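Local coordinates for protein acetyltransferase, GNAT family (Listeria monocytogenes str. 4b, PDB 2OH1) that probably transfers an acyl group, most likely acetyl from acetyl-coenzyme A, to an acceptor substrate, as expected of a GNAT-family acetyltransferase, at residues A[87-99]-A[162-174]. Residues are numbered along the deposited sequence; the frame is centred on the assembly and turned at random. Where two conformers were deposited one is given.
Sequences PSDWDTDLWEDLA and FSGKKNGFYLYQK
The C-terminal β-hairpin of this GNAT fold, strands 162-166 and 169-174 joined by a type I' turn, receives the short helix 89-95 across one face, where L94 and W95 meet L171. The helix axis lies 10.7 Å from that of strand 169-174 and nearly perpendicular to it. In one of its two conformers, L171 places CD2 over the centre of the W95 six-membered ring, 3.7 Å from its centroid and 16° off the normal, a CH-pi contact; in that conformer L171 CD1 meets L94 CD2 at 3.8 Å. With CG anti to the carbonyl carbon, W95 turns its indole back towards the sheet until CH2 meets Y172 O edge-on at 3.4 Å. Towards the turn, W90 presents its edge to the face of F169 in an offset edge-to-face pair, planes at 75° and W90 CZ2 3.5 Å from F169 CE1. W90 NE1 is hydrogen-bonded to D143 OD2, which carries the helix's contacts from the hairpin onto the adjacent strand 139-145 of the mixed sheet, in which 161-166 is the outermost on this side. K166, fully extended from chi1 -178°, runs alongside L94 in the opposite direction to bring NZ to the C-terminal end of the helix. There K166 NZ donates to D93 O at 2.8 Å, from above the carbonyl plane, and to the anti lone pair of E96 OE2 at 2.8 Å, the latter a salt bridge; D93 OD2 adds a long one to K166 NZ at 3.7 Å. Two waters connect D93 OD2 with N167 ND2, and a third links D93 OD1 to K166 NZ.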
ATOM      1  N   PRO A  87       9.076   7.765   7.049  1.00 17.16           N
ATOM      2  CA  PRO A  87       8.930   8.347   5.684  1.00 17.51           C
ATOM      3  C   PRO A  87      10.174   8.078   4.817  1.00 20.62           C
ATOM      4  O   PRO A  87      11.309   8.190   5.315  1.00 19.39           O
ATOM      5  CB  PRO A  87       8.782   9.826   5.954  1.00 19.09           C
ATOM      6  CG  PRO A  87       9.241  10.052   7.394  1.00 21.80           C
ATOM      7  CD  PRO A  87       9.011   8.781   8.104  1.00 18.89           C
ATOM      8  N   SER A  88       9.944   7.671   3.576  1.00 18.40           N
ATOM      9  CA  SER A  88      11.043   7.692   2.586  1.00 19.78           C
ATOM     10  C   SER A  88      11.477   9.145   2.348  1.00 16.74           C
ATOM     11  O   SER A  88      10.877  10.134   2.872  1.00 18.02           O
ATOM     12  CB  SER A  88      10.608   7.060   1.295  1.00 18.65           C
ATOM     13  OG  SER A  88       9.904   8.044   0.504  1.00 17.44           O
ATOM     14  N   ASP A  89      12.510   9.337   1.533  0.50 19.74           N
ATOM     15  CA  ASP A  89      12.966  10.703   1.200  0.50 16.95           C
ATOM     16  C   ASP A  89      11.875  11.490   0.412  0.50 16.80           C
ATOM     17  O   ASP A  89      11.761  12.724   0.518  0.50 17.62           O
ATOM     18  CB  ASP A  89      14.287  10.639   0.392  0.50 19.30           C
ATOM     19  CG  ASP A  89      15.417   9.918   1.152  0.50 21.90           C
ATOM     20  OD1 ASP A  89      15.468  10.064   2.408  0.50 29.79           O
ATOM     21  OD2 ASP A  89      16.254   9.227   0.483  0.50 15.90           O
ATOM     22  N   TRP A  90      11.091  10.765  -0.390  1.00 18.89           N
ATOM     23  CA  TRP A  90      10.009  11.340  -1.167  1.00 16.09           C
ATOM     24  C   TRP A  90       8.872  11.741  -0.210  1.00 18.86           C
ATOM     25  O   TRP A  90       8.336  12.844  -0.297  1.00 16.94           O
ATOM     26  CB  TRP A  90       9.484  10.304  -2.147  1.00 17.30           C
ATOM     27  CG  TRP A  90       8.184  10.664  -2.784  1.00 15.48           C
ATOM     28  CD1 TRP A  90       6.947  10.281  -2.379  1.00 22.31           C
ATOM     29  CD2 TRP A  90       7.984  11.552  -3.893  1.00 17.46           C
ATOM     30  NE1 TRP A  90       5.993  10.858  -3.157  1.00 22.02           N
ATOM     31  CE2 TRP A  90       6.599  11.624  -4.109  1.00 18.62           C
ATOM     32  CE3 TRP A  90       8.830  12.257  -4.722  1.00 17.30           C
ATOM     33  CZ2 TRP A  90       6.050  12.331  -5.155  1.00 18.93           C
ATOM     34  CZ3 TRP A  90       8.258  13.028  -5.749  1.00 20.19           C
ATOM     35  CH2 TRP A  90       6.914  13.021  -5.959  1.00 18.16           C
ATOM     36  N   ASP A  91       8.507  10.822   0.703  1.00 20.27           N
ATOM     37  CA  ASP A  91       7.422  11.109   1.681  1.00 19.15           C
ATOM     38  C   ASP A  91       7.777  12.357   2.442  1.00 17.28           C
ATOM     39  O   ASP A  91       6.989  13.277   2.660  1.00 18.00           O
ATOM     40  CB  ASP A  91       7.206   9.953   2.675  1.00 16.54           C
ATOM     41  CG  ASP A  91       6.798   8.684   2.020  1.00 19.62           C
ATOM     42  OD1 ASP A  91       5.936   8.754   1.101  1.00 18.84           O
ATOM     43  OD2 ASP A  91       7.247   7.557   2.419  1.00 19.57           O
ATOM     44  N   THR A  92       9.051  12.456   2.859  1.00 17.37           N
ATOM     45  CA  THR A  92       9.450  13.603   3.656  1.00 18.05           C
ATOM     46  C   THR A  92       9.364  14.891   2.862  1.00 20.50           C
ATOM     47  O   THR A  92       8.906  15.879   3.399  1.00 22.29           O
ATOM     48  CB  THR A  92      10.891  13.416   4.154  1.00 22.29           C
ATOM     49  OG1 THR A  92      10.912  12.388   5.156  1.00 20.40           O
ATOM     50  CG2 THR A  92      11.487  14.739   4.679  1.00 22.35           C
ATOM     51  N   ASP A  93       9.792  14.883   1.600  1.00 21.36           N
ATOM     52  CA  ASP A  93       9.687  16.073   0.751  1.00 19.61           C
ATOM     53  C   ASP A  93       8.227  16.470   0.498  1.00 20.54           C
ATOM     54  O   ASP A  93       7.821  17.624   0.670  1.00 23.34           O
ATOM     55  CB  ASP A  93      10.405  15.820  -0.623  1.00 23.37           C
ATOM     56  CG  ASP A  93      10.434  17.011  -1.479  1.00 27.23           C
ATOM     57  OD1 ASP A  93      11.256  17.869  -1.144  1.00 26.91           O
ATOM     58  OD2 ASP A  93       9.650  17.117  -2.445  1.00 26.53           O
ATOM     59  N   LEU A  94       7.394  15.476   0.192  1.00 18.47           N
ATOM     60  CA  LEU A  94       6.027  15.712  -0.159  1.00 18.66           C
ATOM     61  C   LEU A  94       5.202  16.296   1.004  1.00 19.33           C
ATOM     62  O   LEU A  94       4.397  17.184   0.808  1.00 20.42           O
ATOM     63  CB  LEU A  94       5.412  14.415  -0.688  1.00 20.63           C
ATOM     64  CG  LEU A  94       4.271  14.603  -1.617  1.00 27.31           C
ATOM     65  CD1 LEU A  94       4.725  15.219  -2.937  1.00 24.35           C
ATOM     66  CD2 LEU A  94       3.502  13.291  -1.759  1.00 22.73           C
ATOM     67  N   TRP A  95       5.410  15.764   2.207  1.00 16.58           N
ATOM     68  CA  TRP A  95       4.594  16.074   3.409  1.00 19.85           C
ATOM     69  C   TRP A  95       5.090  17.327   4.185  1.00 21.23           C
ATOM     70  O   TRP A  95       4.420  17.792   5.087  1.00 21.50           O
ATOM     71  CB  TRP A  95       4.488  14.823   4.312  1.00 17.61           C
ATOM     72  CG  TRP A  95       3.507  13.808   3.729  1.00 15.97           C
ATOM     73  CD1 TRP A  95       3.757  12.885   2.766  1.00 16.99           C
ATOM     74  CD2 TRP A  95       2.090  13.739   3.987  1.00 16.30           C
ATOM     75  NE1 TRP A  95       2.616  12.232   2.436  1.00 16.05           N
ATOM     76  CE2 TRP A  95       1.569  12.732   3.182  1.00 15.53           C
ATOM     77  CE3 TRP A  95       1.219  14.431   4.879  1.00 15.75           C
ATOM     78  CZ2 TRP A  95       0.192  12.399   3.196  1.00 16.36           C
ATOM     79  CZ3 TRP A  95      -0.135  14.096   4.890  1.00 18.07           C
ATOM     80  CH2 TRP A  95      -0.610  13.091   4.065  1.00 17.17           C
ATOM     81  N   GLU A  96       6.272  17.817   3.819  1.00 19.91           N
ATOM     82  CA  GLU A  96       6.799  19.098   4.343  1.00 23.55           C
ATOM     83  C   GLU A  96       6.758  19.055   5.863  1.00 24.02           C
ATOM     84  O   GLU A  96       7.285  18.101   6.454  1.00 25.78           O
ATOM     85  CB  GLU A  96       6.065  20.288   3.720  1.00 23.71           C
ATOM     86  CG  GLU A  96       6.238  20.318   2.205  1.00 25.39           C
ATOM     87  CD  GLU A  96       5.813  21.614   1.536  1.00 29.38           C
ATOM     88  OE1 GLU A  96       5.044  22.392   2.157  1.00 38.80           O
ATOM     89  OE2 GLU A  96       6.264  21.844   0.382  1.00 32.40           O
ATOM     90  N   ASP A  97       6.166  20.030   6.538  0.50 26.05           N
ATOM     91  CA  ASP A  97       6.327  20.068   7.998  0.50 27.50           C
ATOM     92  C   ASP A  97       5.471  19.031   8.733  0.50 28.70           C
ATOM     93  O   ASP A  97       5.551  18.903   9.954  0.50 29.03           O
ATOM     94  CB  ASP A  97       6.036  21.471   8.526  0.50 28.37           C
ATOM     95  CG  ASP A  97       7.021  22.500   8.002  0.50 32.75           C
ATOM     96  OD1 ASP A  97       8.246  22.237   8.051  0.50 33.68           O
ATOM     97  OD2 ASP A  97       6.561  23.559   7.527  0.50 39.30           O
ATOM     98  N   LEU A  98       4.643  18.289   8.005  1.00 28.47           N
ATOM     99  CA  LEU A  98       3.992  17.154   8.599  1.00 27.64           C
ATOM    100  C   LEU A  98       4.897  15.935   8.636  1.00 26.46           C
ATOM    101  O   LEU A  98       4.602  15.010   9.353  1.00 24.42           O
ATOM    102  CB  LEU A  98       2.690  16.844   7.867  1.00 28.26           C
ATOM    103  CG  LEU A  98       1.555  17.877   7.883  1.00 31.05           C
ATOM    104  CD1 LEU A  98       0.270  17.238   7.347  1.00 33.47           C
ATOM    105  CD2 LEU A  98       1.372  18.404   9.266  1.00 34.73           C
ATOM    106  N   ALA A  99       6.033  15.955   7.932  1.00 23.76           N
ATOM    107  CA  ALA A  99       6.887  14.766   7.845  1.00 23.32           C
ATOM    108  C   ALA A  99       7.500  14.368   9.200  1.00 25.12           C
ATOM    109  O   ALA A  99       7.966  13.232   9.375  1.00 25.25           O
ATOM    110  CB  ALA A  99       7.985  14.952   6.762  1.00 24.67           C
ATOM    111  N   PHE A 162      -8.343  14.107   2.751  1.00 15.93           N
ATOM    112  CA  PHE A 162      -7.568  14.943   1.913  1.00 15.82           C
ATOM    113  C   PHE A 162      -6.812  16.018   2.710  1.00 16.11           C
ATOM    114  O   PHE A 162      -7.392  16.729   3.545  1.00 18.06           O
ATOM    115  CB  PHE A 162      -8.489  15.645   0.917  1.00 15.67           C
ATOM    116  CG  PHE A 162      -7.781  16.650   0.063  1.00 13.44           C
ATOM    117  CD1 PHE A 162      -6.824  16.233  -0.883  1.00 16.88           C
ATOM    118  CD2 PHE A 162      -8.041  18.015   0.168  1.00 16.34           C
ATOM    119  CE1 PHE A 162      -6.185  17.152  -1.682  1.00 15.10           C
ATOM    120  CE2 PHE A 162      -7.366  18.923  -0.653  1.00 15.39           C
ATOM    121  CZ  PHE A 162      -6.454  18.493  -1.571  1.00 18.20           C
ATOM    122  N   SER A 163      -5.510  16.057   2.484  1.00 15.30           N
ATOM    123  CA  SER A 163      -4.580  16.867   3.282  1.00 17.82           C
ATOM    124  C   SER A 163      -3.709  17.818   2.497  1.00 23.02           C
ATOM    125  O   SER A 163      -2.865  18.493   3.087  1.00 27.89           O
ATOM    126  CB  SER A 163      -3.689  15.928   4.104  1.00 18.87           C
ATOM    127  OG  SER A 163      -4.511  15.169   4.972  1.00 20.03           O
ATOM    128  N   GLY A 164      -3.908  17.941   1.201  1.00 19.56           N
ATOM    129  CA  GLY A 164      -3.213  18.948   0.397  1.00 23.15           C
ATOM    130  C   GLY A 164      -2.684  18.372  -0.889  1.00 19.08           C
ATOM    131  O   GLY A 164      -3.030  17.250  -1.271  1.00 16.17           O
ATOM    132  N   LYS A 165      -1.819  19.143  -1.560  1.00 18.52           N
ATOM    133  CA  LYS A 165      -1.358  18.755  -2.891  1.00 19.22           C
ATOM    134  C   LYS A 165       0.073  19.234  -3.098  1.00 18.46           C
ATOM    135  O   LYS A 165       0.434  20.307  -2.577  1.00 20.35           O
ATOM    136  CB  LYS A 165      -2.288  19.295  -3.980  1.00 22.00           C
ATOM    137  CG  LYS A 165      -2.102  20.720  -4.290  1.00 29.01           C
ATOM    138  CD  LYS A 165      -3.123  21.242  -5.324  1.00 33.83           C
ATOM    139  CE  LYS A 165      -2.950  20.614  -6.685  1.00 36.52           C
ATOM    140  NZ  LYS A 165      -3.519  21.546  -7.729  1.00 47.10           N
ATOM    141  N   LYS A 166       0.869  18.426  -3.789  1.00 17.91           N
ATOM    142  CA  LYS A 166       2.240  18.823  -4.118  1.00 18.01           C
ATOM    143  C   LYS A 166       2.745  17.952  -5.230  1.00 15.41           C
ATOM    144  O   LYS A 166       2.463  16.735  -5.284  1.00 15.55           O
ATOM    145  CB  LYS A 166       3.154  18.729  -2.914  1.00 15.80           C
ATOM    146  CG  LYS A 166       4.597  19.183  -3.203  1.00 20.52           C
ATOM    147  CD  LYS A 166       5.410  19.355  -1.961  1.00 19.91           C
ATOM    148  CE  LYS A 166       6.874  19.681  -2.266  1.00 22.50           C
ATOM    149  NZ  LYS A 166       7.675  19.854  -1.018  1.00 22.13           N
ATOM    150  N   ASN A 167       3.446  18.611  -6.181  1.00 16.36           N
ATOM    151  CA  ASN A 167       4.154  17.885  -7.247  1.00 18.66           C
ATOM    152  C   ASN A 167       3.255  17.010  -8.103  1.00 18.27           C
ATOM    153  O   ASN A 167       3.703  15.977  -8.639  1.00 20.36           O
ATOM    154  CB  ASN A 167       5.335  17.104  -6.676  1.00 20.18           C
ATOM    155  CG  ASN A 167       6.516  18.014  -6.292  1.00 19.97           C
ATOM    156  OD1 ASN A 167       6.616  19.115  -6.794  1.00 26.26           O
ATOM    157  ND2 ASN A 167       7.383  17.548  -5.440  1.00 20.61           N
ATOM    158  N   GLY A 168       1.986  17.421  -8.223  1.00 17.33           N
ATOM    159  CA  GLY A 168       1.023  16.681  -9.010  1.00 20.40           C
ATOM    160  C   GLY A 168       0.326  15.572  -8.291  1.00 17.35           C
ATOM    161  O   GLY A 168      -0.335  14.735  -8.946  1.00 16.84           O
ATOM    162  N   PHE A 169       0.519  15.486  -6.956  1.00 16.36           N
ATOM    163  CA  PHE A 169      -0.116  14.473  -6.118  1.00 16.41           C
ATOM    164  C   PHE A 169      -1.086  15.089  -5.127  1.00 18.93           C
ATOM    165  O   PHE A 169      -0.834  16.155  -4.620  1.00 18.70           O
ATOM    166  CB  PHE A 169       0.927  13.634  -5.336  1.00 15.86           C
ATOM    167  CG  PHE A 169       1.799  12.755  -6.207  1.00 14.93           C
ATOM    168  CD1 PHE A 169       2.872  13.316  -6.887  1.00 19.81           C
ATOM    169  CD2 PHE A 169       1.522  11.444  -6.385  1.00 20.77           C
ATOM    170  CE1 PHE A 169       3.653  12.563  -7.692  1.00 19.23           C
ATOM    171  CE2 PHE A 169       2.311  10.664  -7.199  1.00 21.33           C
ATOM    172  CZ  PHE A 169       3.386  11.237  -7.851  1.00 20.52           C
ATOM    173  N   TYR A 170      -2.159  14.378  -4.805  1.00 16.50           N
ATOM    174  CA  TYR A 170      -2.976  14.711  -3.630  1.00 16.40           C
ATOM    175  C   TYR A 170      -2.479  13.854  -2.441  1.00 16.35           C
ATOM    176  O   TYR A 170      -2.102  12.697  -2.590  1.00 17.32           O
ATOM    177  CB  TYR A 170      -4.440  14.433  -3.894  1.00 15.26           C
ATOM    178  CG  TYR A 170      -5.066  15.293  -4.949  1.00 15.30           C
ATOM    179  CD1 TYR A 170      -4.856  16.669  -4.982  1.00 15.93           C
ATOM    180  CD2 TYR A 170      -5.942  14.746  -5.857  1.00 18.96           C
ATOM    181  CE1 TYR A 170      -5.496  17.458  -5.927  1.00 17.31           C
ATOM    182  CE2 TYR A 170      -6.581  15.492  -6.788  1.00 18.99           C
ATOM    183  CZ  TYR A 170      -6.371  16.863  -6.844  1.00 16.75           C
ATOM    184  OH  TYR A 170      -7.029  17.621  -7.798  1.00 21.02           O
ATOM    185  N   LEU A 171      -2.492  14.451  -1.266  0.50 14.16           N
ATOM    186  CA  LEU A 171      -2.031  13.815  -0.051  0.50 14.61           C
ATOM    187  C   LEU A 171      -3.235  13.476   0.834  0.50 14.02           C
ATOM    188  O   LEU A 171      -4.093  14.321   1.062  0.50 10.98           O
ATOM    189  CB  LEU A 171      -1.096  14.767   0.713  0.50 13.77           C
ATOM    190  CG  LEU A 171       0.345  14.931   0.214  0.50 16.22           C
ATOM    191  CD1 LEU A 171       0.462  15.469  -1.231  0.50 14.92           C
ATOM    192  CD2 LEU A 171       1.077  15.813   1.190  0.50 15.14           C
ATOM    193  N   TYR A 172      -3.228  12.258   1.389  1.00 15.08           N
ATOM    194  CA  TYR A 172      -4.327  11.736   2.209  1.00 15.09           C
ATOM    195  C   TYR A 172      -3.764  11.169   3.484  1.00 14.36           C
ATOM    196  O   TYR A 172      -2.732  10.521   3.505  1.00 15.51           O
ATOM    197  CB  TYR A 172      -5.069  10.627   1.486  1.00 17.57           C
ATOM    198  CG  TYR A 172      -5.812  11.108   0.249  1.00 15.29           C
ATOM    199  CD1 TYR A 172      -7.099  11.581   0.336  1.00 15.42           C
ATOM    200  CD2 TYR A 172      -5.236  11.016  -1.022  1.00 13.58           C
ATOM    201  CE1 TYR A 172      -7.779  12.034  -0.787  1.00 16.26           C
ATOM    202  CE2 TYR A 172      -5.904  11.468  -2.131  1.00 16.90           C
ATOM    203  CZ  TYR A 172      -7.172  11.965  -2.015  1.00 18.41           C
ATOM    204  OH  TYR A 172      -7.863  12.367  -3.134  1.00 17.84           O
ATOM    205  N   GLN A 173      -4.499  11.349   4.568  1.00 14.01           N
ATOM    206  CA  GLN A 173      -4.156  10.698   5.834  1.00 15.55           C
ATOM    207  C   GLN A 173      -5.365  10.263   6.594  1.00 15.45           C
ATOM    208  O   GLN A 173      -6.432  10.844   6.474  1.00 16.05           O
ATOM    209  CB  GLN A 173      -3.273  11.575   6.694  1.00 19.05           C
ATOM    210  CG  GLN A 173      -3.873  12.719   7.355  1.00 20.68           C
ATOM    211  CD  GLN A 173      -2.910  13.517   8.293  1.00 25.68           C
ATOM    212  OE1 GLN A 173      -1.695  13.310   8.359  1.00 20.04           O
ATOM    213  NE2 GLN A 173      -3.484  14.491   8.965  1.00 22.92           N
ATOM    214  N   LYS A 174      -5.153   9.207   7.349  1.00 14.91           N
ATOM    215  CA  LYS A 174      -6.177   8.704   8.226  1.00 15.94           C
ATOM    216  C   LYS A 174      -5.612   8.740   9.641  1.00 17.93           C
ATOM    217  O   LYS A 174      -4.585   8.124   9.918  1.00 17.60           O
ATOM    218  CB  LYS A 174      -6.588   7.309   7.819  1.00 20.10           C
ATOM    219  CG  LYS A 174      -7.776   6.818   8.603  1.00 25.31           C
ATOM    220  CD  LYS A 174      -8.190   5.401   8.344  1.00 36.90           C
ATOM    221  CE  LYS A 174      -8.935   5.225   7.106  1.00 32.80           C
ATOM    222  NZ  LYS A 174      -9.846   4.033   7.195  1.00 26.31           N
TER
HETATM  223  O   HOH W   1       9.891  18.822  -4.562  1.00 26.47           O
HETATM  224  O   HOH W   2      10.435  20.384  -1.807  1.00 30.64           O
HETATM  225  O   HOH W   3       8.287  15.482  -3.674  1.00 34.62           O